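Local coordinates for ribosomal protein S2-related protein (Deinococcus radiodurans, PDB 2JH3) that is probably a CbiX-type chelatase, perhaps a sirohydrochlorin ferrochelatase, and binds a [4Fe-4S] iron-sulphur cluster, at residues A[143-148]-A[171-176]; A[279-284]-A[363-368]; A[303-308]-A[359-364]. All blocks are in the same frame, centred on the assembly; numbering follows the deposited sequence.

Contact 1. Residues A[143-148]-A[171-176]; sequences VTLLLL and AGVEVV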
# COMPACT_ATOMS: atom_id res chain seq x y z
N VAL A 143 -8.11 46.34 24.12
CA VAL A 143 -7.33 45.30 23.42
C VAL A 143 -6.81 45.72 22.03
O VAL A 143 -7.55 46.28 21.21
CB VAL A 143 -8.18 44.02 23.33
CG1 VAL A 143 -7.38 42.85 22.75
CG2 VAL A 143 -8.63 43.59 24.72
N THR A 144 -5.51 45.51 21.76
CA THR A 144 -4.98 45.65 20.40
C THR A 144 -5.16 44.31 19.69
O THR A 144 -4.91 43.22 20.26
CB THR A 144 -3.47 46.09 20.31
OG1 THR A 144 -3.29 47.28 21.03
CG2 THR A 144 -3.06 46.38 18.89
N LEU A 145 -5.63 44.45 18.44
CA LEU A 145 -6.04 43.34 17.57
C LEU A 145 -4.87 43.07 16.68
O LEU A 145 -4.49 43.92 15.92
CB LEU A 145 -7.19 43.77 16.65
CG LEU A 145 -8.13 42.65 16.15
CD1 LEU A 145 -8.74 43.02 14.87
CD2 LEU A 145 -7.55 41.25 16.14
N LEU A 146 -4.29 41.89 16.79
CA LEU A 146 -3.19 41.53 15.91
C LEU A 146 -3.69 40.47 14.91
O LEU A 146 -4.26 39.49 15.31
CB LEU A 146 -2.05 40.93 16.75
CG LEU A 146 -0.91 41.79 17.31
CD1 LEU A 146 -1.17 43.23 17.32
CD2 LEU A 146 -0.53 41.24 18.70
N LEU A 147 -3.36 40.67 13.64
CA LEU A 147 -3.79 39.78 12.55
C LEU A 147 -2.55 39.12 11.95
O LEU A 147 -1.70 39.80 11.39
CB LEU A 147 -4.51 40.59 11.46
CG LEU A 147 -5.72 41.42 11.96
CD1 LEU A 147 -6.35 42.21 10.85
CD2 LEU A 147 -6.72 40.55 12.63
N LEU A 148 -2.46 37.80 12.06
CA LEU A 148 -1.33 37.04 11.52
C LEU A 148 -1.51 36.63 10.03
O LEU A 148 -2.44 35.94 9.72
CB LEU A 148 -1.14 35.81 12.38
CG LEU A 148 0.04 34.91 12.07
CD1 LEU A 148 1.37 35.64 12.33
CD2 LEU A 148 -0.09 33.67 12.88
N ALA A 171 -8.54 48.70 20.52
CA ALA A 171 -7.51 49.72 20.80
C ALA A 171 -6.70 50.07 19.59
O ALA A 171 -6.34 51.21 19.39
CB ALA A 171 -6.58 49.25 21.96
N GLY A 172 -6.36 49.08 18.78
CA GLY A 172 -5.76 49.36 17.50
C GLY A 172 -5.74 48.06 16.68
O GLY A 172 -6.15 47.01 17.17
N VAL A 173 -5.26 48.16 15.45
CA VAL A 173 -5.14 46.99 14.55
C VAL A 173 -3.83 46.96 13.78
O VAL A 173 -3.49 47.89 13.05
CB VAL A 173 -6.36 46.87 13.55
CG1 VAL A 173 -6.32 45.51 12.84
CG2 VAL A 173 -7.70 47.00 14.32
N GLU A 174 -3.10 45.86 13.96
CA GLU A 174 -1.82 45.62 13.24
C GLU A 174 -1.74 44.20 12.60
O GLU A 174 -2.15 43.22 13.22
CB GLU A 174 -0.64 45.77 14.21
CG GLU A 174 -0.63 47.11 15.00
CD GLU A 174 -0.49 48.33 14.10
OE1 GLU A 174 0.01 48.16 12.95
OE2 GLU A 174 -0.90 49.44 14.53
N VAL A 175 -1.15 44.13 11.41
CA VAL A 175 -0.79 42.87 10.73
C VAL A 175 0.62 42.45 11.16
O VAL A 175 1.48 43.27 11.24
CB VAL A 175 -0.83 43.02 9.14
CG1 VAL A 175 -0.40 41.76 8.41
CG2 VAL A 175 -2.23 43.46 8.66
N VAL A 176 0.82 41.18 11.46
CA VAL A 176 2.14 40.61 11.72
C VAL A 176 2.29 39.31 10.91
O VAL A 176 1.30 38.70 10.54
CB VAL A 176 2.37 40.34 13.23
CG1 VAL A 176 2.39 41.62 13.99
CG2 VAL A 176 1.33 39.49 13.78
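Two parallel strands, 144-148 and 172-176, run beside each other with 24° between their directions. Leu145 and Leu147 carry the ladder, each using both backbone polar atoms. Leu145 N donates to Gly172 O at 2.9 Å. Leu145 O takes Glu174 N almost along its C=O axis. Leu147 N then reaches Glu174 O in the carbonyl plane, while Leu147 O takes Val176 N from above its plane. Ala171 N closes the N-terminal end on Val143 O at 2.7 Å, a short bond bent to 144°. CA-H...O contacts, such as Leu146 CA to Glu174 O, fill in between.

From CB outward, Leu145 runs alongside Val173. Its CB sits 3.4 Å from Gly172 O and also meets Val173 CG2 at 4.0 Å. CG stands anti to the backbone N, and the chain points the same way as the valine. At the tip, Leu145 CD1 ends 4.0 Å from Val173 CG1. Leu147 crosses obliquely to the same valine, with its CD1 3.9 Å from Val173 CG1. On the other face Leu148 has CG anti to the backbone N, and its CD1 comes 3.5 Å from Val176 O.

The pair belongs to a beta-alpha-beta unit of the parallel chelatase-type sheet. Helix 155-167 covers the Leu145, Leu147 and Val175 face through Leu164, Leu157, Ala161 and Glu158, and Arg165 NH2 hydrogen-bonds Val173 O. Ile126 of helix 122-133 joins it there. Strand 207-211 pairs with the far edge of 144-148, where Leu146 and Leu148 touch Leu209.

Contact 2. Residues A[279-284]-A[363-368]; sequences EAWAAL and DLRLGL
The short segments 279-284 and 363-368, of helices 275-290 and 361-371, run at 101° to each other, their axes 11.3 Å apart. No polar bond joins them; the indole of Trp281 packs on both backbone and side chain of Arg365. Leu364 comes first; its CG is anti to the backbone N, bringing CD2 to 3.8 Å from Leu284 CD1. Arg365 follows, its side chain crossing that of Trp281 at about a right angle. Its CG sits 3.6 Å from the centroid of the six-membered ring, almost on the ring normal, a CH-pi contact. CD lies over the five-membered ring, 3.7 Å from Trp281 CD2, so the arginine chain spans both rings of the indole. The chain then bends at chi3, so the guanidinium stands 79° to the ring, and NH2 forms a salt bridge with Glu43. Leu368, one turn after Leu364, meets the ring at its edge, with CB 3.8 Å from Trp281 CH2. Leu368 CD2 meets Leu284 tip to tip, 3.7 Å from Leu284 CD1.

Trp281 NE1 hydrogen-bonds Glu377 of helix 375-383. Ile376 of that helix packs on both Trp281 and Leu284. Helix 327-333 touches Leu366, and Glu43 ties this stabilising domain to strand 43-48.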
# COMPACT_ATOMS: atom_id res chain seq x y z
N GLU A 279 -28.85 10.72 -14.83
CA GLU A 279 -28.82 9.34 -15.30
C GLU A 279 -27.92 8.42 -14.50
O GLU A 279 -28.26 7.27 -14.20
CB GLU A 279 -28.39 9.32 -16.76
CG GLU A 279 -29.45 9.85 -17.72
CD GLU A 279 -28.97 9.86 -19.18
OE1 GLU A 279 -28.16 9.01 -19.58
OE2 GLU A 279 -29.38 10.76 -19.88
N ALA A 280 -26.71 8.92 -14.17
CA ALA A 280 -25.74 8.11 -13.45
C ALA A 280 -26.24 7.77 -12.07
O ALA A 280 -26.13 6.64 -11.60
CB ALA A 280 -24.42 8.74 -13.43
N TRP A 281 -26.96 8.70 -11.45
CA TRP A 281 -27.51 8.40 -10.14
C TRP A 281 -28.72 7.50 -10.21
O TRP A 281 -28.95 6.73 -9.30
CB TRP A 281 -27.66 9.69 -9.29
CG TRP A 281 -26.25 10.13 -8.95
CD1 TRP A 281 -25.51 11.02 -9.61
CD2 TRP A 281 -25.42 9.61 -7.89
NE1 TRP A 281 -24.28 11.15 -9.02
CE2 TRP A 281 -24.19 10.25 -7.99
CE3 TRP A 281 -25.61 8.62 -6.93
CZ2 TRP A 281 -23.14 9.96 -7.13
CZ3 TRP A 281 -24.56 8.33 -6.06
CH2 TRP A 281 -23.35 9.01 -6.16
N ALA A 282 -29.46 7.56 -11.32
CA ALA A 282 -30.52 6.54 -11.54
C ALA A 282 -29.93 5.13 -11.66
O ALA A 282 -30.51 4.11 -11.15
CB ALA A 282 -31.34 6.86 -12.77
N ALA A 283 -28.79 5.03 -12.34
CA ALA A 283 -28.10 3.74 -12.42
C ALA A 283 -27.64 3.23 -11.04
O ALA A 283 -27.74 2.03 -10.66
CB ALA A 283 -26.92 3.86 -13.31
N LEU A 284 -27.15 4.15 -10.26
CA LEU A 284 -26.65 3.79 -8.92
C LEU A 284 -27.80 3.31 -8.05
O LEU A 284 -27.65 2.31 -7.40
CB LEU A 284 -25.93 4.97 -8.27
CG LEU A 284 -25.34 4.85 -6.83
CD1 LEU A 284 -26.34 4.93 -5.71
CD2 LEU A 284 -24.58 3.57 -6.65
N ASP A 363 -29.86 10.71 1.49
CA ASP A 363 -28.43 10.94 1.82
C ASP A 363 -27.50 10.03 0.99
O ASP A 363 -26.30 10.15 1.07
CB ASP A 363 -28.20 10.68 3.28
CG ASP A 363 -28.56 11.87 4.19
OD1 ASP A 363 -28.68 13.01 3.68
OD2 ASP A 363 -28.70 11.63 5.42
N LEU A 364 -28.03 9.06 0.26
CA LEU A 364 -27.16 8.08 -0.43
C LEU A 364 -26.17 8.70 -1.39
O LEU A 364 -24.98 8.33 -1.40
CB LEU A 364 -28.01 7.00 -1.18
CG LEU A 364 -27.27 5.77 -1.79
CD1 LEU A 364 -26.52 5.00 -0.78
CD2 LEU A 364 -28.32 4.83 -2.50
N ARG A 365 -26.64 9.63 -2.22
CA ARG A 365 -25.81 10.26 -3.21
C ARG A 365 -24.67 11.03 -2.57
O ARG A 365 -23.51 10.85 -2.95
CB ARG A 365 -26.63 11.19 -4.08
CG ARG A 365 -25.79 11.94 -5.10
CD ARG A 365 -26.60 12.60 -6.16
NE ARG A 365 -26.68 14.07 -6.13
CZ ARG A 365 -27.43 14.85 -5.32
NH1 ARG A 365 -28.18 14.36 -4.31
NH2 ARG A 365 -27.42 16.16 -5.52
N LEU A 366 -25.00 11.94 -1.63
CA LEU A 366 -23.89 12.66 -0.92
C LEU A 366 -22.96 11.72 -0.22
O LEU A 366 -21.80 11.91 -0.27
CB LEU A 366 -24.41 13.76 0.02
CG LEU A 366 -23.34 14.71 0.62
CD1 LEU A 366 -22.58 15.48 -0.43
CD2 LEU A 366 -24.01 15.68 1.65
N GLY A 367 -23.47 10.70 0.44
CA GLY A 367 -22.68 9.67 1.00
C GLY A 367 -21.65 9.03 0.11
O GLY A 367 -20.46 9.02 0.40
N LEU A 368 -22.12 8.62 -1.04
CA LEU A 368 -21.28 8.00 -2.05
C LEU A 368 -20.38 8.96 -2.77
O LEU A 368 -19.27 8.59 -3.09
CB LEU A 368 -22.16 7.23 -3.07
CG LEU A 368 -22.42 5.70 -3.05
CD1 LEU A 368 -21.67 4.85 -2.01
CD2 LEU A 368 -23.81 5.31 -3.07

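Contact 3. Residues A[303-308]-A[359-364]; sequences GGLFEL and LSPADL
The ring of Phe306 carries Leu364 CD2 over one face, 4.0 Å from the ring centroid and offset toward the rim, a CH-pi contact. The side chains of Pro361 and Phe306 cross at about a right angle, with Pro361 CG 3.9 Å from Phe306 CE2. The backbones of Phe306 and Leu359 form one antiparallel hydrogen-bonded pair. Phe306 N donates to Leu359 O at 2.8 Å, nearly along the C=O axis. Leu359 N returns a bond to Phe306 O at 2.9 Å, in the carbonyl plane. Leu305 CB packs close on the same Leu359 O, at 3.3 Å. Leu308 CD1 touches Leu359 CD1 at 4.2 Å, the two side chains crossing at about a right angle. After Leu359 the chain turns into a helix, and Ser360 is its N-cap. Ser360 OG accepts from Asp363 N at 3.2 Å. An alanine in place of Phe306 would probably loosen the packing of helix 361-371 on the strand, since Leu364 and Pro361 lose the ring they rest on.

The contact thus joins strand 305-310 to the end of strand 355-359 and the start of helix 361-371. Leu299 of strand 297-302 and Ala288 of helix 275-290 also pack on Phe306.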
# COMPACT_ATOMS: atom_id res chain seq x y z
N GLY A 303 -34.00 -2.35 4.89
CA GLY A 303 -35.42 -1.93 4.86
C GLY A 303 -35.57 -0.81 3.92
O GLY A 303 -35.23 -0.93 2.76
N GLY A 304 -36.08 0.32 4.36
CA GLY A 304 -36.01 1.55 3.57
C GLY A 304 -34.82 2.47 3.60
O GLY A 304 -34.82 3.50 2.94
N LEU A 305 -33.76 2.08 4.29
CA LEU A 305 -32.52 2.81 4.25
C LEU A 305 -31.49 1.91 3.48
O LEU A 305 -31.84 0.88 2.91
CB LEU A 305 -32.00 3.06 5.67
CG LEU A 305 -33.09 3.62 6.59
CD1 LEU A 305 -32.64 3.61 7.95
CD2 LEU A 305 -33.51 5.01 6.16
N PHE A 306 -30.24 2.33 3.54
CA PHE A 306 -29.16 1.58 2.94
C PHE A 306 -28.08 1.39 3.94
O PHE A 306 -27.80 2.32 4.74
CB PHE A 306 -28.67 2.32 1.70
CG PHE A 306 -29.66 2.34 0.64
CD1 PHE A 306 -29.84 1.21 -0.21
CD2 PHE A 306 -30.46 3.45 0.48
CE1 PHE A 306 -30.84 1.24 -1.18
CE2 PHE A 306 -31.48 3.46 -0.50
CZ PHE A 306 -31.64 2.37 -1.31
N GLU A 307 -27.42 0.25 3.90
CA GLU A 307 -26.20 0.05 4.74
C GLU A 307 -24.95 -0.02 3.86
O GLU A 307 -24.95 -0.67 2.80
CB GLU A 307 -26.29 -1.21 5.58
CG GLU A 307 -25.14 -1.26 6.65
CD GLU A 307 -24.58 -2.65 7.02
OE1 GLU A 307 -24.64 -3.03 8.22
OE2 GLU A 307 -24.07 -3.36 6.14
N LEU A 308 -23.91 0.70 4.23
CA LEU A 308 -22.58 0.54 3.62
C LEU A 308 -21.56 0.03 4.66
O LEU A 308 -21.60 0.36 5.87
CB LEU A 308 -22.14 1.88 3.06
CG LEU A 308 -22.95 2.54 1.92
CD1 LEU A 308 -24.31 3.15 2.41
CD2 LEU A 308 -22.26 3.59 1.35
N LEU A 359 -27.68 5.00 5.82
CA LEU A 359 -28.11 6.22 5.14
C LEU A 359 -29.55 6.12 4.56
O LEU A 359 -29.96 5.09 4.10
CB LEU A 359 -27.18 6.59 3.95
CG LEU A 359 -25.72 6.83 4.29
CD1 LEU A 359 -24.89 7.23 3.10
CD2 LEU A 359 -25.51 7.84 5.43
N SER A 360 -30.29 7.21 4.69
CA SER A 360 -31.55 7.34 4.07
C SER A 360 -31.34 7.46 2.56
O SER A 360 -30.24 7.80 2.11
CB SER A 360 -32.16 8.63 4.61
OG SER A 360 -31.49 9.74 4.08
N PRO A 361 -32.38 7.16 1.79
CA PRO A 361 -32.23 7.41 0.39
C PRO A 361 -31.84 8.81 -0.03
O PRO A 361 -31.13 8.97 -1.06
CB PRO A 361 -33.66 7.09 -0.18
CG PRO A 361 -34.11 6.03 0.70
CD PRO A 361 -33.64 6.44 2.08
N ALA A 362 -32.29 9.83 0.71
CA ALA A 362 -31.98 11.17 0.37
C ALA A 362 -30.50 11.44 0.57
O ALA A 362 -29.98 12.30 -0.04
CB ALA A 362 -32.79 12.19 1.25
N ASP A 363 -29.86 10.71 1.49
CA ASP A 363 -28.43 10.94 1.82
C ASP A 363 -27.50 10.03 0.99
O ASP A 363 -26.30 10.15 1.07
CB ASP A 363 -28.20 10.68 3.28
CG ASP A 363 -28.56 11.87 4.19
OD1 ASP A 363 -28.68 13.01 3.68
OD2 ASP A 363 -28.70 11.63 5.42
N LEU A 364 -28.03 9.06 0.26
CA LEU A 364 -27.16 8.08 -0.43
C LEU A 364 -26.17 8.70 -1.39
O LEU A 364 -24.98 8.33 -1.40
CB LEU A 364 -28.01 7.00 -1.18
CG LEU A 364 -27.27 5.77 -1.79
CD1 LEU A 364 -26.52 5.00 -0.78
CD2 LEU A 364 -28.32 4.83 -2.50

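Overall arrangement
Contacts 1 and 2 are buried, while contact 3 is partly buried, its outer end reaching exposed Pro361 and Gly304. Contact 1 stands apart, its centre about 48 Å from that of contact 2, across the chain's centre. It rests mainly on the hydrogen bonds of a parallel ladder in a chelatase-type sheet, with aliphatic packing on its faces. Contacts 2 and 3 both lie in the stabilising domain and share Asp363 and Leu364 on helix 361-371. Contact 2 is apolar packing between helices, an indole on an arginine chain and leucines tip to tip; contact 3 mixes a short antiparallel pairing with packing and a helix cap. They touch, with Leu368 CD1 3.6 Å from Leu308 CD2.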